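Local coordinates for protein monooxygenase (Agrobacterium tumefaciens, PDB 2I7G) that probably catalyses flavin-dependent oxidation of an unidentified substrate by molecular oxygen, as a member of the luciferase-like monooxygenase family, at residues Leu313-Ile318 / Pro357-Glu362; Thr83-Ala88 / Gln114-Val119; Glu156-Leu161 / Gly211-Pro216. One frame throughout, in Å; residues are numbered along the deposited sequence.

Overall arrangement
Contacts 1 and 2 pair outer helices of a TIM barrel; contact 3 sets an outer helix against the turn ending helix 204-212. Along the chain they come in the order 2, 3, 1. Contacts 2 and 3 are neighbours, their centres 21 Å apart and their nearest atoms about 7 Å apart. Leu161, on the helix of contact 3, also touches Phe113 on helix 109-122 of contact 2. Contact 1 lies farther round, its centre 31 Å from that of contact 2 and 32 Å from that of contact 3. Contact 2 alone also meets the second subunit. In this family the active site opens at the C-terminal ends of the barrel strands, which these helices surround.

Contact 1. Residues Leu313-Ile318 / Pro357-Glu362; sequences LVAEKI and PLVRKE
No ring or other flat side-chain group enters between Ala315 and Ile318 on one helix and Leu358 and Val359 on the other; the flat group that is touched is the Ala315 peptide, whose O lies 3.8 Å from Val359 CG2. Otherwise the interface is made of apolar side chains. Val359 CG2 sits between Ala315 and Ile318. It lies 3.8 Å from both CA and CB of Ala315, so it rests on the helix backbone itself, and 4.0 Å from Ile318 CB. CG1, anti to the backbone N (chi1 176°), meets Ile318 CG2 at 3.8 Å, the two side chains crossing at about a right angle. Helices 311-325 and 341-363 are successive outer helices of the TIM barrel, on either side of strand 329-333 in the chain, and the facing segments cross at -35° with axes 9.0 Å apart. The small Ala315 lets Leu358 approach closely: Ala315 CB is 3.8 Å from Leu358 CB and 3.9 Å from Leu358 CD1. Val355, one turn earlier on helix 341-363, also touches Ala315 and Ile318, and Ile318 reaches inward to Leu24 on strand 23-28.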
loop_
_atom_site.group_PDB
_atom_site.type_symbol
_atom_site.label_atom_id
_atom_site.label_comp_id
_atom_site.label_asym_id
_atom_site.label_seq_id
_atom_site.Cartn_x
_atom_site.Cartn_y
_atom_site.Cartn_z
ATOM N N LEU B 313 1.225 21.087 -31.251
ATOM C CA LEU B 313 -0.242 21.141 -31.286
ATOM C C LEU B 313 -0.818 20.952 -29.897
ATOM O O LEU B 313 -1.716 21.688 -29.476
ATOM C CB LEU B 313 -0.810 20.070 -32.231
ATOM C CG LEU B 313 -2.312 20.227 -32.547
ATOM C CD1 LEU B 313 -2.565 21.475 -33.426
ATOM C CD2 LEU B 313 -2.900 19.001 -33.229
ATOM N N VAL B 314 -0.296 19.955 -29.177
ATOM C CA VAL B 314 -0.806 19.688 -27.831
ATOM C C VAL B 314 -0.483 20.859 -26.894
ATOM O O VAL B 314 -1.342 21.264 -26.099
ATOM C CB VAL B 314 -0.275 18.363 -27.306
ATOM C CG1 VAL B 314 -0.662 18.169 -25.799
ATOM C CG2 VAL B 314 -0.866 17.236 -28.176
ATOM N N ALA B 315 0.734 21.405 -27.002
ATOM C CA ALA B 315 1.149 22.525 -26.131
ATOM C C ALA B 315 0.234 23.718 -26.387
ATOM O O ALA B 315 -0.216 24.378 -25.452
ATOM C CB ALA B 315 2.624 22.900 -26.368
ATOM N N GLU B 316 -0.057 23.999 -27.658
ATOM C CA GLU B 316 -0.934 25.129 -27.965
ATOM C C GLU B 316 -2.343 24.929 -27.393
ATOM O O GLU B 316 -2.934 25.878 -26.899
ATOM C CB GLU B 316 -0.990 25.447 -29.465
ATOM C CG GLU B 316 -1.677 26.802 -29.788
ATOM C CD GLU B 316 -1.294 27.930 -28.805
ATOM O OE1 GLU B 316 -0.103 28.330 -28.797
ATOM O OE2 GLU B 316 -2.180 28.411 -28.035
ATOM N N LYS B 317 -2.870 23.706 -27.435
ATOM C CA LYS B 317 -4.173 23.470 -26.842
ATOM C C LYS B 317 -4.151 23.648 -25.307
ATOM O O LYS B 317 -5.074 24.221 -24.752
ATOM C CB LYS B 317 -4.691 22.094 -27.221
ATOM C CG LYS B 317 -6.132 21.900 -26.974
ATOM C CD LYS B 317 -6.529 20.640 -27.710
ATOM C CE LYS B 317 -7.970 20.383 -27.601
ATOM N NZ LYS B 317 -8.367 19.320 -28.588
ATOM N N ILE B 318 -3.090 23.168 -24.645
ATOM C CA ILE B 318 -2.941 23.363 -23.187
ATOM C C ILE B 318 -2.937 24.854 -22.859
ATOM O O ILE B 318 -3.653 25.328 -21.925
ATOM C CB ILE B 318 -1.689 22.666 -22.622
ATOM C CG1 ILE B 318 -1.829 21.147 -22.771
ATOM C CG2 ILE B 318 -1.469 23.080 -21.112
ATOM C CD1 ILE B 318 -0.478 20.401 -22.661
ATOM N N PRO B 357 8.096 22.321 -21.688
ATOM C CA PRO B 357 8.845 23.576 -21.839
ATOM C C PRO B 357 8.112 24.679 -22.623
ATOM O O PRO B 357 8.205 25.845 -22.224
ATOM C CB PRO B 357 10.142 23.145 -22.543
ATOM C CG PRO B 357 10.307 21.689 -22.077
ATOM C CD PRO B 357 8.889 21.153 -22.130
ATOM N N LEU B 358 7.407 24.310 -23.696
ATOM C CA LEU B 358 6.604 25.246 -24.481
ATOM C C LEU B 358 5.516 25.884 -23.607
ATOM O O LEU B 358 5.372 27.125 -23.579
ATOM C CB LEU B 358 5.972 24.564 -25.701
ATOM C CG LEU B 358 6.893 24.243 -26.896
ATOM C CD1 LEU B 358 6.179 23.265 -27.888
ATOM C CD2 LEU B 358 7.354 25.522 -27.599
ATOM N N VAL B 359 4.782 25.036 -22.880
ATOM C CA VAL B 359 3.696 25.510 -22.022
ATOM C C VAL B 359 4.242 26.393 -20.909
ATOM O O VAL B 359 3.752 27.512 -20.722
ATOM C CB VAL B 359 2.861 24.364 -21.447
ATOM C CG1 VAL B 359 1.810 24.949 -20.497
ATOM C CG2 VAL B 359 2.197 23.529 -22.612
ATOM N N ARG B 360 5.283 25.925 -20.223
ATOM C CA ARG B 360 5.859 26.688 -19.115
ATOM C C ARG B 360 6.413 28.039 -19.569
ATOM O O ARG B 360 6.255 29.043 -18.862
ATOM C CB ARG B 360 6.944 25.876 -18.394
ATOM C CG ARG B 360 6.424 24.674 -17.614
ATOM C CD ARG B 360 7.570 23.713 -17.201
ATOM N NE ARG B 360 7.029 22.549 -16.503
ATOM C CZ ARG B 360 7.542 21.323 -16.544
ATOM N NH1 ARG B 360 8.638 21.079 -17.267
ATOM N NH2 ARG B 360 6.953 20.330 -15.845
ATOM N N LYS B 361 7.044 28.064 -20.743
ATOM C CA LYS B 361 7.639 29.285 -21.314
ATOM C C LYS B 361 6.576 30.349 -21.599
ATOM O O LYS B 361 6.760 31.534 -21.290
ATOM C CB LYS B 361 8.455 28.938 -22.577
ATOM C CG LYS B 361 8.707 30.067 -23.601
ATOM C CD LYS B 361 9.777 29.683 -24.651
ATOM C CE LYS B 361 9.438 28.423 -25.496
ATOM N NZ LYS B 361 8.784 28.689 -26.824
ATOM N N GLU B 362 5.462 29.909 -22.172
ATOM C CA GLU B 362 4.367 30.784 -22.548
ATOM C C GLU B 362 3.570 31.297 -21.338
ATOM O O GLU B 362 3.248 32.492 -21.266
ATOM C CB GLU B 362 3.484 30.069 -23.566
ATOM C CG GLU B 362 2.235 30.828 -23.987
ATOM C CD GLU B 362 2.527 32.073 -24.810
ATOM O OE1 GLU B 362 3.642 32.200 -25.383
ATOM O OE2 GLU B 362 1.620 32.930 -24.890
#

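Contact 2. Residues Thr83-Ala88 / Gln114-Val119; sequences TVLAAA and QQFSTV
Leu85, Phe116 and Val119 form the close part of a seam between helices 81-89 and 109-122, which are neighbours in the outer layer of the TIM barrel and alternate along the chain with strands 65-68, 96-99 and 127-131. The axes run nearly parallel, 7° and 9.2 Å apart. On the barrel side Leu85 CD1 meets Phe116 CE1 at 3.8 Å, at a slant to the ring, and Leu68 and Leu97 on the strands back the leucine. Val119 wedges its two methyls against the other helix: CG1, anti to the backbone N (chi1 176°), is 4.1 Å from Leu85 CB, while CG2 sits 3.9 Å from Ala86 N. Side-chain contact thins toward Ala86, whose CB is 4.3 Å from Val119 CG2; here the methyl touches backbone instead. This looser side is not left to solvent: the second subunit packs there, its Ala86 on Thr83 and its Gln115 on Gln115. Ser82 OG, also on helix 81-89, is hydrogen-bonded to Gln115 OE1, a polar tie between the two helices. Thr118 OG1 turns back to its own helix and donates to Gln114 O at 2.8 Å, tilted 29° from the carbonyl plane, while Thr118 N reaches the same oxygen from the opposite face.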
loop_
_atom_site.group_PDB
_atom_site.type_symbol
_atom_site.label_atom_id
_atom_site.label_comp_id
_atom_site.label_asym_id
_atom_site.label_seq_id
_atom_site.Cartn_x
_atom_site.Cartn_y
_atom_site.Cartn_z
ATOM N N THR B 83 -0.743 1.440 -2.774
ATOM C CA THR B 83 0.247 0.348 -2.755
ATOM C C THR B 83 1.261 0.534 -3.911
ATOM O O THR B 83 2.476 0.456 -3.726
ATOM C CB THR B 83 -0.438 -1.055 -2.788
ATOM O OG1 THR B 83 -1.447 -1.128 -1.742
ATOM C CG2 THR B 83 0.611 -2.166 -2.596
ATOM N N VAL B 84 0.739 0.790 -5.115
ATOM C CA VAL B 84 1.596 1.047 -6.247
ATOM C C VAL B 84 2.416 2.369 -6.110
ATOM O O VAL B 84 3.618 2.388 -6.479
ATOM C CB VAL B 84 0.798 0.962 -7.601
ATOM C CG1 VAL B 84 1.778 1.142 -8.739
ATOM C CG2 VAL B 84 0.082 -0.413 -7.732
ATOM N N LEU B 85 1.805 3.420 -5.557
ATOM C CA LEU B 85 2.476 4.734 -5.395
ATOM C C LEU B 85 3.641 4.587 -4.419
ATOM O O LEU B 85 4.632 5.299 -4.528
ATOM C CB LEU B 85 1.505 5.842 -4.944
ATOM C CG LEU B 85 0.420 6.187 -6.010
ATOM C CD1 LEU B 85 -0.619 7.116 -5.420
ATOM C CD2 LEU B 85 1.073 6.761 -7.348
ATOM N N ALA B 86 3.505 3.692 -3.440
ATOM C CA ALA B 86 4.649 3.386 -2.531
ATOM C C ALA B 86 5.875 2.929 -3.300
ATOM O O ALA B 86 7.017 3.333 -3.006
ATOM C CB ALA B 86 4.262 2.332 -1.486
ATOM N N ALA B 87 5.651 2.023 -4.259
ATOM C CA ALA B 87 6.759 1.564 -5.100
ATOM C C ALA B 87 7.315 2.734 -5.954
ATOM O O ALA B 87 8.531 2.894 -6.114
ATOM C CB ALA B 87 6.292 0.417 -5.961
ATOM N N ALA B 88 6.422 3.520 -6.528
ATOM C CA ALA B 88 6.827 4.691 -7.333
ATOM C C ALA B 88 7.664 5.637 -6.455
ATOM O O ALA B 88 8.653 6.188 -6.930
ATOM C CB ALA B 88 5.589 5.443 -7.846
ATOM N N GLN B 114 -3.666 6.546 6.378
ATOM C CA GLN B 114 -2.440 5.840 6.792
ATOM C C GLN B 114 -1.611 5.408 5.587
ATOM O O GLN B 114 -0.372 5.549 5.570
ATOM C CB GLN B 114 -2.782 4.614 7.659
ATOM C CG GLN B 114 -3.345 5.016 9.034
ATOM C CD GLN B 114 -3.677 3.820 9.869
ATOM O OE1 GLN B 114 -4.260 2.852 9.393
ATOM N NE2 GLN B 114 -3.317 3.895 11.145
ATOM N N GLN B 115 -2.282 4.904 4.566
ATOM C CA GLN B 115 -1.585 4.470 3.361
ATOM C C GLN B 115 -0.894 5.638 2.638
ATOM O O GLN B 115 0.315 5.584 2.331
ATOM C CB GLN B 115 -2.550 3.720 2.431
ATOM C CG GLN B 115 -3.012 2.331 2.984
ATOM C CD GLN B 115 -4.364 1.934 2.368
ATOM O OE1 GLN B 115 -4.793 2.513 1.369
ATOM N NE2 GLN B 115 -5.047 0.975 2.996
ATOM N N PHE B 116 -1.625 6.735 2.441
ATOM C CA PHE B 116 -1.028 7.883 1.740
ATOM C C PHE B 116 -0.011 8.640 2.624
ATOM O O PHE B 116 0.938 9.214 2.079
ATOM C CB PHE B 116 -2.098 8.811 1.178
ATOM C CG PHE B 116 -2.736 8.268 -0.067
ATOM C CD1 PHE B 116 -2.234 8.628 -1.321
ATOM C CD2 PHE B 116 -3.792 7.362 0.016
ATOM C CE1 PHE B 116 -2.834 8.070 -2.516
ATOM C CE2 PHE B 116 -4.418 6.828 -1.152
ATOM C CZ PHE B 116 -3.913 7.181 -2.418
ATOM N N SER B 117 -0.194 8.631 3.954
ATOM C CA SER B 117 0.818 9.181 4.877
ATOM C C SER B 117 2.115 8.355 4.755
ATOM O O SER B 117 3.217 8.898 4.771
ATOM C CB SER B 117 0.304 9.202 6.325
ATOM O OG SER B 117 -0.670 10.221 6.484
ATOM N N THR B 118 1.971 7.037 4.595
ATOM C CA THR B 118 3.143 6.167 4.407
ATOM C C THR B 118 3.850 6.505 3.073
ATOM O O THR B 118 5.068 6.637 3.017
ATOM C CB THR B 118 2.727 4.698 4.523
ATOM O OG1 THR B 118 2.193 4.467 5.842
ATOM C CG2 THR B 118 3.958 3.794 4.359
ATOM N N VAL B 119 3.066 6.709 2.016
ATOM C CA VAL B 119 3.641 7.092 0.708
ATOM C C VAL B 119 4.335 8.448 0.872
ATOM O O VAL B 119 5.420 8.675 0.301
ATOM C CB VAL B 119 2.547 7.193 -0.356
ATOM C CG1 VAL B 119 3.169 7.688 -1.666
ATOM C CG2 VAL B 119 1.928 5.805 -0.628
#

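Contact 3. Residues Glu156-Leu161 / Gly211-Pro216; sequences EKLDLL and GAMGLP
Leu158 and Met213, the latter present as selenomethionine, meet tip to tip where helix 150-166 of the TIM barrel faces the C-terminal end of helix 204-212, with Leu215 beside them. The two helices flank strand 196-200 in the chain, and Leu158 and Leu215 both rest on Ile198 of that strand, so the contact closes over one barrel strand from the outside. Met213 can be followed outward. Its CB lies 4.1 Å from Leu215 CD1, a contact within its own segment. CG then leaves anti to the carbonyl carbon, and the extended chi2 of 179° carries the chain across to helix 150-166. SE arrives 4.1 Å from Leu158 CD2. A bend at chi3, -48°, turns the terminal CE to touch both leucines: it lies 3.7 Å from Leu158 CD2 and 3.7 Å from Leu215 CD1. The third side of this methyl triangle is the 4.1 Å separation of Leu158 CD2 and Leu215 CD1. On the helix side a single methyl, CD2 of Leu158, therefore receives both partners; Leu158 CG stands anti to the backbone N (chi1 177°), which sends CD2 toward the loop. The interface is wholly apolar, and polar groups nearby are engaged by other residues: Asp159 OD2 is bonded to Trp172 NE1, and Leu215 O to Tyr236 OH. The turn that places Met213 and Leu215 side by side is a Schellman motif, in which Gly214 has positive phi and its N donates to Gly211 O at 2.9 Å.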
loop_
_atom_site.group_PDB
_atom_site.type_symbol
_atom_site.label_atom_id
_atom_site.label_comp_id
_atom_site.label_asym_id
_atom_site.label_seq_id
_atom_site.Cartn_x
_atom_site.Cartn_y
_atom_site.Cartn_z
ATOM N N GLU B 156 -19.444 12.130 4.699
ATOM C CA GLU B 156 -18.945 11.781 6.043
ATOM C C GLU B 156 -17.482 11.362 5.943
ATOM O O GLU B 156 -16.656 11.741 6.755
ATOM C CB GLU B 156 -19.764 10.650 6.659
ATOM C CG GLU B 156 -21.147 11.114 7.115
ATOM C CD GLU B 156 -21.836 10.120 8.031
ATOM O OE1 GLU B 156 -21.199 9.110 8.404
ATOM O OE2 GLU B 156 -23.026 10.354 8.376
ATOM N N LYS B 157 -17.159 10.574 4.926
ATOM C CA LYS B 157 -15.787 10.034 4.849
ATOM C C LYS B 157 -14.772 11.104 4.464
ATOM O O LYS B 157 -13.632 11.110 4.936
ATOM C CB LYS B 157 -15.724 8.815 3.934
ATOM C CG LYS B 157 -16.384 7.614 4.597
ATOM C CD LYS B 157 -16.494 6.401 3.616
ATOM C CE LYS B 157 -16.928 5.164 4.373
ATOM N NZ LYS B 157 -16.870 3.939 3.522
ATOM N N LEU B 158 -15.213 12.037 3.634
ATOM C CA LEU B 158 -14.390 13.191 3.308
ATOM C C LEU B 158 -14.226 13.989 4.592
ATOM O O LEU B 158 -13.090 14.424 4.879
ATOM C CB LEU B 158 -15.016 14.036 2.184
ATOM C CG LEU B 158 -14.259 15.311 1.819
ATOM C CD1 LEU B 158 -12.799 15.013 1.430
ATOM C CD2 LEU B 158 -14.935 16.019 0.660
ATOM N N ASP B 159 -15.344 14.230 5.361
ATOM C CA ASP B 159 -15.243 14.968 6.621
ATOM C C ASP B 159 -14.235 14.269 7.568
ATOM O O ASP B 159 -13.324 14.909 8.124
ATOM C CB ASP B 159 -16.611 15.056 7.303
ATOM C CG ASP B 159 -16.589 15.923 8.531
ATOM O OD1 ASP B 159 -16.394 17.150 8.385
ATOM O OD2 ASP B 159 -16.823 15.387 9.641
ATOM N N LEU B 160 -14.357 12.939 7.708
ATOM C CA LEU B 160 -13.309 12.213 8.503
ATOM C C LEU B 160 -11.860 12.380 7.968
ATOM O O LEU B 160 -10.927 12.722 8.712
ATOM C CB LEU B 160 -13.689 10.773 8.694
ATOM C CG LEU B 160 -12.679 9.895 9.432
ATOM C CD1 LEU B 160 -12.322 10.501 10.805
ATOM C CD2 LEU B 160 -13.354 8.519 9.537
ATOM N N LEU B 161 -11.657 12.157 6.674
ATOM C CA LEU B 161 -10.322 12.315 6.090
ATOM C C LEU B 161 -9.719 13.687 6.405
ATOM O O LEU B 161 -8.542 13.793 6.749
ATOM C CB LEU B 161 -10.374 12.116 4.569
ATOM C CG LEU B 161 -9.049 12.152 3.814
ATOM C CD1 LEU B 161 -8.032 11.149 4.344
ATOM C CD2 LEU B 161 -9.324 11.923 2.320
ATOM N N GLY B 211 -16.014 23.869 -3.693
ATOM C CA GLY B 211 -15.729 25.309 -3.529
ATOM C C GLY B 211 -16.111 25.837 -2.147
ATOM O O GLY B 211 -15.334 26.544 -1.516
ATOM N N ALA B 212 -17.322 25.496 -1.705
ATOM C CA ALA B 212 -17.832 25.880 -0.376
ATOM C C ALA B 212 -16.931 25.356 0.764
ATOM O O ALA B 212 -16.836 25.979 1.825
ATOM C CB ALA B 212 -19.245 25.392 -0.205
HETATM N N MSE B 213 -16.287 24.214 0.536
HETATM C CA MSE B 213 -15.357 23.604 1.478
HETATM C C MSE B 213 -13.909 24.043 1.268
HETATM O O MSE B 213 -13.022 23.648 2.027
HETATM C CB MSE B 213 -15.433 22.093 1.354
HETATM C CG MSE B 213 -16.745 21.505 1.846
HETATM SE SE MSE B 213 -16.765 19.568 1.602
HETATM C CE MSE B 213 -16.167 19.410 -0.227
ATOM N N GLY B 214 -13.684 24.831 0.224
ATOM C CA GLY B 214 -12.387 25.420 -0.036
ATOM C C GLY B 214 -11.338 24.379 -0.409
ATOM O O GLY B 214 -10.169 24.566 -0.088
ATOM N N LEU B 215 -11.741 23.286 -1.077
ATOM C CA LEU B 215 -10.811 22.228 -1.501
ATOM C C LEU B 215 -10.484 22.373 -2.999
ATOM O O LEU B 215 -11.342 22.833 -3.752
ATOM C CB LEU B 215 -11.444 20.859 -1.280
ATOM C CG LEU B 215 -11.680 20.565 0.220
ATOM C CD1 LEU B 215 -12.523 19.335 0.330
ATOM C CD2 LEU B 215 -10.336 20.328 0.859
ATOM N N PRO B 216 -9.251 22.049 -3.418
ATOM C CA PRO B 216 -8.913 22.071 -4.854
ATOM C C PRO B 216 -9.781 21.044 -5.598
ATOM O O PRO B 216 -10.195 20.032 -5.011
ATOM C CB PRO B 216 -7.445 21.585 -4.919
ATOM C CG PRO B 216 -6.957 21.521 -3.502
ATOM C CD PRO B 216 -8.110 21.649 -2.565
#